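Local coordinates for protein UL16 (Human herpesvirus 5 strain ad169, PDB 2WY3) that helps the virus evade natural killer cells by holding KLRK1 ligands such as ULBP1 and ULBP2 inside the host cell, away from their receptor, at residues 24-29 / 124-129; 49-54 / 112-117. All blocks are in the same frame, centred on the assembly; numbering follows the deposited sequence. Where two conformers were deposited one is given.

Contact 1: 24-29 / 124-129; sequences PGETWT and IIERLY
Trp28 and Leu128, paired in register on neighbouring parallel strands, carry the apolar part of this contact. The Leu128 methyl CD1 sits over one face of the indole in a CH-pi contact, 3.7 Å from the centroid of the six-membered ring of Trp28. Trp28 CG takes the crowded position between the backbone N and the carbonyl carbon (chi1 59°), and the far end of the side chain comes back toward 124-129. Leucine suits this place because its methyl offers polarisable C-H groups to the pi face.

The polar side-chain bond uses the same ring. Trp28 NE1 donates to Glu126 OE2 at 2.9 Å, with a moderately bent N-H angle of 148°. NE1 meets OE2 on the anti side, somewhat out of the carboxylate plane; OE2 is in turn tilted from the ring plane, and the carboxylate is turned 47° from the indole. An extended glutamate chain is long enough to bring OE2 to the ring edge. Glu26 OE1 lies 4.4 Å from Glu126 OE1, so the two acids probably disfavour each other slightly.

On the face of Thr27 and Thr29, Pro24 CG stands over the rim of the Arg127 guanidinium, 3.5 Å from Arg127 NH1. The guanidinium reaches across to the neighbouring strand 110-118, where NE forms a salt bridge with Asp113.

Backbone bonds follow the parallel pattern: Arg127 N to Glu26 O, Trp28 N to Arg127 O, and Tyr129 N to Trp28 O. Before the strand proper, Gly25 N reaches Ile124 O at 2.9 Å. The edge strand of this E-set-clan domain is therefore fixed by main-chain bonds and by an indole held through both its face and its N-H.

Contact 2: 49-54 / 112-117; sequences IGVAFT and YDCLRC
The rings of Phe53 and Tyr112 form an offset stack, their planes 16° apart and centroids separated by 4.5 Å. Over one face of the phenol lies Phe53 CD1, displaced toward the rim and 3.2 Å from Tyr112 CZ; over one face of the phenyl, likewise off centre, lies Tyr112 OH. Val51 CG1 approaches the edge of the Tyr112 ring near its plane. The two aromatic side chains lie side by side and point the same way, although Phe53 CG is anti to its backbone N (chi1 166°) and Tyr112 CG to its carbonyl carbon. The tyrosine hydroxyl is engaged by Thr108 O and Arg102 NH1, and Arg102 also makes a cation-pi contact with Phe53.

Further along this face Val51 CG2 touches Cys114 SG at 4.0 Å, a fitting neighbour for a disulfide sulfur. On the other face Ala52 CB meets Leu115 CD1 at 4.2 Å, and the small methyl suits a place close beside leucine.

Ala52 and Asp113 form a hydrogen-bonded pair, each N-H donating to the other's carbonyl O, and Leu115 N donates to Gly50 O at 2.8 Å. A water donates to Asp113 OD2 and is hydrogen-bonded to Thr54 OG1, linking the strands. Gly50 N is buried without a partner. Aromatic and aliphatic groups line the face turned to strand 34-41, and the Cys114-Cys38 disulfide ties the two facing sheets together, consistent with an immunoglobulin-like beta-sandwich. Asp113's buried carboxylate is answered by Arg111 and a second arginine, which probably keep it ionised.

Both contacts belong to one mixed sheet of the predicted extracellular part of this membrane protein, with strand 121-131 of contact 1 beside strand 110-118 of contact 2. Contact 2 occupies the centre of the chain and is almost wholly buried; contact 1 lies at the sheet's margin, where strand 27-31 is outermost and several residues are exposed. Chemistry follows position: the central carboxylate is matched by arginines, whereas the marginal glutamates lie close to each other and one accepts an indole N-H. The Arg127-Asp113 salt bridge joins the two, as do Ile124 packing against Asp113 and Cys114 and a probable hydrogen bond from Tyr112 N to Leu128 O, 2.8 Å.

Contact 1: 24-29 / 124-129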
ATOM      1  N   PRO B  24      -0.839  18.028 -13.669  1.00 15.78           N
ATOM      2  CA  PRO B  24      -0.857  16.643 -13.175  1.00 13.87           C
ATOM      3  C   PRO B  24      -2.250  16.035 -13.234  1.00 17.17           C
ATOM      4  O   PRO B  24      -3.246  16.758 -13.163  1.00 16.87           O
ATOM      5  CB  PRO B  24      -0.436  16.777 -11.700  1.00 16.70           C
ATOM      6  CG  PRO B  24       0.164  18.150 -11.586  1.00 27.35           C
ATOM      7  CD  PRO B  24      -0.604  18.990 -12.577  1.00 19.96           C
ATOM      8  N   GLY B  25      -2.316  14.714 -13.338  1.00 14.75           N
ATOM      9  CA  GLY B  25      -3.595  14.030 -13.347  1.00 16.23           C
ATOM     10  C   GLY B  25      -4.347  14.194 -12.030  1.00 19.54           C
ATOM     11  O   GLY B  25      -5.575  14.238 -11.997  1.00 19.03           O
ATOM     12  N   GLU B  26      -3.601  14.298 -10.937  1.00 16.60           N
ATOM     13  CA  GLU B  26      -4.171  14.444  -9.600  1.00 13.98           C
ATOM     14  C   GLU B  26      -3.081  15.149  -8.792  1.00 18.58           C
ATOM     15  O   GLU B  26      -1.902  14.901  -9.011  1.00 16.13           O
ATOM     16  CB  GLU B  26      -4.447  13.076  -8.983  1.00 16.10           C
ATOM     17  CG  GLU B  26      -4.904  13.130  -7.543  1.00 39.05           C
ATOM     18  CD  GLU B  26      -5.355  11.781  -7.013  1.00 52.23           C
ATOM     19  OE1 GLU B  26      -5.337  10.786  -7.776  1.00 45.07           O
ATOM     20  OE2 GLU B  26      -5.737  11.721  -5.826  1.00 67.78           O
ATOM     21  N   THR B  27      -3.471  15.990  -7.835  0.61 15.43           N
ATOM     22  CA  THR B  27      -2.486  16.766  -7.074  0.61 18.24           C
ATOM     23  C   THR B  27      -3.000  17.095  -5.669  0.61 20.60           C
ATOM     24  O   THR B  27      -4.150  17.517  -5.504  0.61 19.92           O
ATOM     25  CB  THR B  27      -2.098  18.045  -7.845  0.61 19.98           C
ATOM     26  OG1 THR B  27      -1.097  18.777  -7.128  0.61 18.16           O
ATOM     27  CG2 THR B  27      -3.324  18.920  -8.077  0.61 20.83           C
ATOM     28  N   TRP B  28      -2.160  16.878  -4.659  1.00 14.55           N
ATOM     29  CA  TRP B  28      -2.561  17.062  -3.268  1.00 15.54           C
ATOM     30  C   TRP B  28      -1.354  17.314  -2.393  1.00 15.86           C
ATOM     31  O   TRP B  28      -0.218  17.270  -2.877  1.00 15.82           O
ATOM     32  CB  TRP B  28      -3.361  15.858  -2.772  1.00 18.55           C
ATOM     33  CG  TRP B  28      -2.625  14.567  -2.841  1.00 22.77           C
ATOM     34  CD1 TRP B  28      -2.043  14.002  -3.945  1.00 27.63           C
ATOM     35  CD2 TRP B  28      -2.402  13.663  -1.763  1.00 23.92           C
ATOM     36  NE1 TRP B  28      -1.467  12.797  -3.612  1.00 28.48           N
ATOM     37  CE2 TRP B  28      -1.679  12.564  -2.277  1.00 25.02           C
ATOM     38  CE3 TRP B  28      -2.755  13.665  -0.413  1.00 27.76           C
ATOM     39  CZ2 TRP B  28      -1.287  11.493  -1.483  1.00 29.74           C
ATOM     40  CZ3 TRP B  28      -2.369  12.594   0.373  1.00 29.25           C
ATOM     41  CH2 TRP B  28      -1.644  11.524  -0.165  1.00 34.73           C
ATOM     42  N   THR B  29      -1.609  17.625  -1.119  1.00 13.83           N
ATOM     43  CA  THR B  29      -0.565  18.055  -0.184  1.00 14.44           C
ATOM     44  C   THR B  29      -0.711  17.245   1.102  1.00 21.14           C
ATOM     45  O   THR B  29      -1.838  17.011   1.568  1.00 18.38           O
ATOM     46  CB  THR B  29      -0.697  19.573   0.167  1.00 14.60           C
ATOM     47  OG1 THR B  29      -0.564  20.365  -1.017  1.00 16.51           O
ATOM     48  CG2 THR B  29       0.368  20.011   1.183  1.00 17.47           C
ATOM     49  N   ILE B 124       2.516  13.915 -15.926  1.00 13.85           N
ATOM     50  CA  ILE B 124       2.602  13.697 -14.499  1.00 12.58           C
ATOM     51  C   ILE B 124       1.295  13.084 -14.056  1.00 13.55           C
ATOM     52  O   ILE B 124       0.245  13.729 -14.126  1.00 16.23           O
ATOM     53  CB  ILE B 124       2.854  14.999 -13.719  1.00 14.11           C
ATOM     54  CG1 ILE B 124       4.225  15.574 -14.097  1.00 18.43           C
ATOM     55  CG2 ILE B 124       2.787  14.714 -12.221  1.00 12.59           C
ATOM     56  CD1 ILE B 124       4.492  16.991 -13.537  1.00 18.47           C
ATOM     57  N   ILE B 125       1.327  11.819 -13.659  1.00 13.05           N
ATOM     58  CA  ILE B 125       0.048  11.171 -13.338  1.00 13.78           C
ATOM     59  C   ILE B 125      -0.440  11.562 -11.950  1.00 15.04           C
ATOM     60  O   ILE B 125      -1.647  11.599 -11.684  1.00 16.37           O
ATOM     61  CB  ILE B 125       0.094   9.644 -13.513  1.00 20.48           C
ATOM     62  CG1 ILE B 125       1.053   9.000 -12.517  1.00 23.43           C
ATOM     63  CG2 ILE B 125       0.492   9.286 -14.939  1.00 22.80           C
ATOM     64  CD1 ILE B 125       0.982   7.474 -12.554  1.00 29.89           C
ATOM     65  N   GLU B 126       0.498  11.878 -11.072  1.00 11.78           N
ATOM     66  CA  GLU B 126       0.148  12.329  -9.723  1.00 14.43           C
ATOM     67  C   GLU B 126       1.246  13.197  -9.157  1.00 18.56           C
ATOM     68  O   GLU B 126       2.427  12.910  -9.336  1.00 13.73           O
ATOM     69  CB  GLU B 126      -0.084  11.128  -8.796  1.00 18.95           C
ATOM     70  CG  GLU B 126      -0.504  11.523  -7.389  1.00 22.59           C
ATOM     71  CD  GLU B 126      -0.927  10.334  -6.520  1.00 33.60           C
ATOM     72  OE1 GLU B 126      -1.241   9.240  -7.056  1.00 26.73           O
ATOM     73  OE2 GLU B 126      -0.942  10.506  -5.285  1.00 33.29           O
ATOM     74  N   ARG B 127       0.848  14.262  -8.475  1.00 12.37           N
ATOM     75  CA  ARG B 127       1.798  15.174  -7.851  1.00 12.99           C
ATOM     76  C   ARG B 127       1.461  15.270  -6.375  1.00 16.79           C
ATOM     77  O   ARG B 127       0.304  15.483  -6.005  1.00 17.80           O
ATOM     78  CB  ARG B 127       1.711  16.559  -8.500  1.00 13.06           C
ATOM     79  CG  ARG B 127       2.395  17.682  -7.688  1.00 13.23           C
ATOM     80  CD  ARG B 127       2.365  18.975  -8.493  1.00 17.79           C
ATOM     81  NE  ARG B 127       3.262  18.908  -9.647  1.00 16.63           N
ATOM     82  CZ  ARG B 127       3.251  19.768 -10.660  1.00 19.92           C
ATOM     83  NH1 ARG B 127       2.361  20.759 -10.697  1.00 22.69           N
ATOM     84  NH2 ARG B 127       4.125  19.627 -11.647  1.00 22.01           N
ATOM     85  N   LEU B 128       2.471  15.086  -5.525  1.00 11.17           N
ATOM     86  CA  LEU B 128       2.267  15.201  -4.088  1.00 10.57           C
ATOM     87  C   LEU B 128       3.193  16.277  -3.546  1.00 16.77           C
ATOM     88  O   LEU B 128       4.404  16.220  -3.761  1.00 13.78           O
ATOM     89  CB  LEU B 128       2.576  13.870  -3.394  1.00 10.21           C
ATOM     90  CG  LEU B 128       2.699  13.978  -1.875  1.00 12.57           C
ATOM     91  CD1 LEU B 128       1.309  14.261  -1.265  1.00 14.92           C
ATOM     92  CD2 LEU B 128       3.339  12.708  -1.290  1.00 17.49           C
ATOM     93  N   TYR B 129       2.617  17.266  -2.867  1.00 10.66           N
ATOM     94  CA  TYR B 129       3.419  18.225  -2.117  1.00 12.77           C
ATOM     95  C   TYR B 129       3.559  17.733  -0.680  1.00 13.62           C
ATOM     96  O   TYR B 129       2.579  17.301  -0.071  1.00 15.42           O
ATOM     97  CB  TYR B 129       2.743  19.591  -2.116  1.00 13.66           C
ATOM     98  CG  TYR B 129       2.848  20.335  -3.430  1.00 16.82           C
ATOM     99  CD1 TYR B 129       4.001  21.043  -3.757  1.00 16.52           C
ATOM    100  CD2 TYR B 129       1.780  20.357  -4.323  1.00 13.79           C
ATOM    101  CE1 TYR B 129       4.088  21.752  -4.949  1.00 15.27           C
ATOM    102  CE2 TYR B 129       1.862  21.067  -5.534  1.00 15.69           C
ATOM    103  CZ  TYR B 129       3.024  21.754  -5.828  1.00 18.45           C
ATOM    104  OH  TYR B 129       3.136  22.451  -7.009  1.00 16.47           O
TER

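Contact 2: 49-54 / 112-117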
ATOM      1  N   ILE B  49       9.462   4.179 -15.945  1.00 17.09           N
ATOM      2  CA  ILE B  49       8.624   5.115 -15.207  1.00 15.47           C
ATOM      3  C   ILE B  49       9.405   5.576 -13.968  1.00 17.99           C
ATOM      4  O   ILE B  49      10.480   5.048 -13.679  1.00 16.84           O
ATOM      5  CB  ILE B  49       7.282   4.466 -14.816  1.00 15.24           C
ATOM      6  CG1 ILE B  49       7.505   3.147 -14.055  1.00 15.75           C
ATOM      7  CG2 ILE B  49       6.457   4.196 -16.071  1.00 18.24           C
ATOM      8  CD1 ILE B  49       6.212   2.551 -13.507  1.00 16.57           C
ATOM      9  N   GLY B  50       8.909   6.567 -13.245  1.00 14.29           N
ATOM     10  CA  GLY B  50       9.667   7.014 -12.093  1.00 17.13           C
ATOM     11  C   GLY B  50       9.081   8.203 -11.382  1.00 13.64           C
ATOM     12  O   GLY B  50       7.986   8.675 -11.718  1.00 13.40           O
ATOM     13  N   VAL B  51       9.847   8.721 -10.428  1.00 13.90           N
ATOM     14  CA  VAL B  51       9.367   9.787  -9.558  1.00 13.79           C
ATOM     15  C   VAL B  51      10.438  10.869  -9.441  1.00 12.24           C
ATOM     16  O   VAL B  51      11.585  10.576  -9.111  1.00 15.98           O
ATOM     17  CB  VAL B  51       9.054   9.257  -8.142  1.00 14.48           C
ATOM     18  CG1 VAL B  51       8.463  10.358  -7.293  1.00 16.68           C
ATOM     19  CG2 VAL B  51       8.092   8.063  -8.212  1.00 17.93           C
ATOM     20  N   ALA B  52      10.050  12.110  -9.729  1.00 13.65           N
ATOM     21  CA  ALA B  52      10.934  13.259  -9.567  1.00 12.80           C
ATOM     22  C   ALA B  52      10.636  13.956  -8.247  1.00 15.34           C
ATOM     23  O   ALA B  52       9.473  14.121  -7.880  1.00 14.94           O
ATOM     24  CB  ALA B  52      10.733  14.244 -10.733  1.00 15.09           C
ATOM     25  N   PHE B  53      11.688  14.371  -7.544  1.00 13.05           N
ATOM     26  CA  PHE B  53      11.550  15.111  -6.294  1.00 12.35           C
ATOM     27  C   PHE B  53      12.185  16.495  -6.424  1.00 18.56           C
ATOM     28  O   PHE B  53      13.406  16.613  -6.608  1.00 21.10           O
ATOM     29  CB  PHE B  53      12.226  14.353  -5.136  1.00 12.81           C
ATOM     30  CG  PHE B  53      12.426  15.197  -3.892  1.00 15.45           C
ATOM     31  CD1 PHE B  53      11.376  15.913  -3.346  1.00 11.87           C
ATOM     32  CD2 PHE B  53      13.671  15.273  -3.280  1.00 21.20           C
ATOM     33  CE1 PHE B  53      11.549  16.699  -2.208  1.00 15.82           C
ATOM     34  CE2 PHE B  53      13.857  16.049  -2.135  1.00 23.40           C
ATOM     35  CZ  PHE B  53      12.796  16.769  -1.600  1.00 17.70           C
ATOM     36  N   THR B  54      11.371  17.538  -6.316  1.00 11.31           N
ATOM     37  CA  THR B  54      11.888  18.912  -6.389  1.00 12.73           C
ATOM     38  C   THR B  54      11.862  19.505  -4.978  1.00 15.49           C
ATOM     39  O   THR B  54      10.807  19.583  -4.358  1.00 13.24           O
ATOM     40  CB  THR B  54      11.020  19.771  -7.355  1.00 16.58           C
ATOM     41  OG1 THR B  54      11.056  19.210  -8.681  1.00 16.40           O
ATOM     42  CG2 THR B  54      11.523  21.210  -7.405  1.00 18.47           C
ATOM     43  N   TYR B 112       6.692  15.833  -5.258  1.00 11.90           N
ATOM     44  CA  TYR B 112       6.995  14.511  -5.815  1.00 10.99           C
ATOM     45  C   TYR B 112       6.077  14.276  -7.007  1.00 13.33           C
ATOM     46  O   TYR B 112       4.856  14.226  -6.842  1.00 14.82           O
ATOM     47  CB  TYR B 112       6.799  13.399  -4.759  1.00 12.66           C
ATOM     48  CG  TYR B 112       7.831  13.493  -3.642  1.00 16.40           C
ATOM     49  CD1 TYR B 112       8.967  12.685  -3.654  1.00 16.52           C
ATOM     50  CD2 TYR B 112       7.684  14.414  -2.603  1.00 11.81           C
ATOM     51  CE1 TYR B 112       9.929  12.781  -2.645  1.00 12.28           C
ATOM     52  CE2 TYR B 112       8.649  14.513  -1.588  1.00 14.53           C
ATOM     53  CZ  TYR B 112       9.761  13.700  -1.624  1.00 15.15           C
ATOM     54  OH  TYR B 112      10.718  13.807  -0.626  1.00 15.64           O
ATOM     55  N   ASP B 113       6.666  14.155  -8.194  1.00 12.78           N
ATOM     56  CA  ASP B 113       5.905  14.021  -9.438  1.00 13.12           C
ATOM     57  C   ASP B 113       6.086  12.610  -9.993  1.00 14.14           C
ATOM     58  O   ASP B 113       7.199  12.230 -10.358  1.00 14.04           O
ATOM     59  CB  ASP B 113       6.391  15.035 -10.489  1.00 13.71           C
ATOM     60  CG  ASP B 113       6.011  16.474 -10.145  1.00 18.07           C
ATOM     61  OD1 ASP B 113       4.898  16.689  -9.636  1.00 16.70           O
ATOM     62  OD2 ASP B 113       6.820  17.395 -10.377  1.00 17.30           O
ATOM     63  N   CYS B 114       5.003  11.843 -10.062  1.00 13.20           N
ATOM     64  CA  CYS B 114       5.058  10.515 -10.678  1.00 14.06           C
ATOM     65  C   CYS B 114       4.926  10.659 -12.176  1.00 13.41           C
ATOM     66  O   CYS B 114       3.930  11.188 -12.671  1.00 12.50           O
ATOM     67  CB  CYS B 114       3.953   9.622 -10.141  1.00 18.90           C
ATOM     68  SG  CYS B 114       4.295   9.211  -8.400  1.00 22.68           S
ATOM     69  N   LEU B 115       5.935  10.165 -12.894  1.00 13.41           N
ATOM     70  CA  LEU B 115       6.133  10.496 -14.293  1.00 12.98           C
ATOM     71  C   LEU B 115       5.771   9.340 -15.186  1.00 12.49           C
ATOM     72  O   LEU B 115       5.944   8.188 -14.804  1.00 14.38           O
ATOM     73  CB  LEU B 115       7.615  10.804 -14.552  1.00 15.69           C
ATOM     74  CG  LEU B 115       8.266  11.888 -13.691  1.00 17.53           C
ATOM     75  CD1 LEU B 115       9.719  12.090 -14.142  1.00 22.74           C
ATOM     76  CD2 LEU B 115       7.479  13.180 -13.801  1.00 19.86           C
ATOM     77  N   ARG B 116       5.289   9.666 -16.379  1.00 14.89           N
ATOM     78  CA  ARG B 116       5.091   8.682 -17.446  1.00 16.24           C
ATOM     79  C   ARG B 116       5.197   9.364 -18.793  1.00 20.47           C
ATOM     80  O   ARG B 116       4.761  10.500 -18.956  1.00 22.15           O
ATOM     81  CB  ARG B 116       3.711   8.022 -17.354  1.00 17.92           C
ATOM     82  CG  ARG B 116       3.639   6.691 -18.119  1.00 18.12           C
ATOM     83  CD  ARG B 116       2.335   5.938 -17.868  1.00 18.77           C
ATOM     84  NE  ARG B 116       2.475   4.551 -18.336  1.00 18.71           N
ATOM     85  CZ  ARG B 116       1.587   3.591 -18.122  1.00 22.55           C
ATOM     86  NH1 ARG B 116       0.470   3.853 -17.447  1.00 21.71           N
ATOM     87  NH2 ARG B 116       1.815   2.372 -18.585  1.00 21.32           N
ATOM     88  N   CYS B 117       5.707   8.635 -19.774  0.73 19.32           N
ATOM     89  CA  CYS B 117       5.789   9.141 -21.137  0.73 20.00           C
ATOM     90  C   CYS B 117       4.571   8.688 -21.940  0.73 22.76           C
ATOM     91  O   CYS B 117       4.265   7.503 -21.983  0.73 28.35           O
ATOM     92  CB  CYS B 117       7.073   8.633 -21.789  0.73 21.20           C
ATOM     93  SG  CYS B 117       7.396   9.299 -23.428  0.73 28.72           S
TER
HETATM   94  O   HOH W   1       9.216  17.137  -8.832  1.00 15.46           O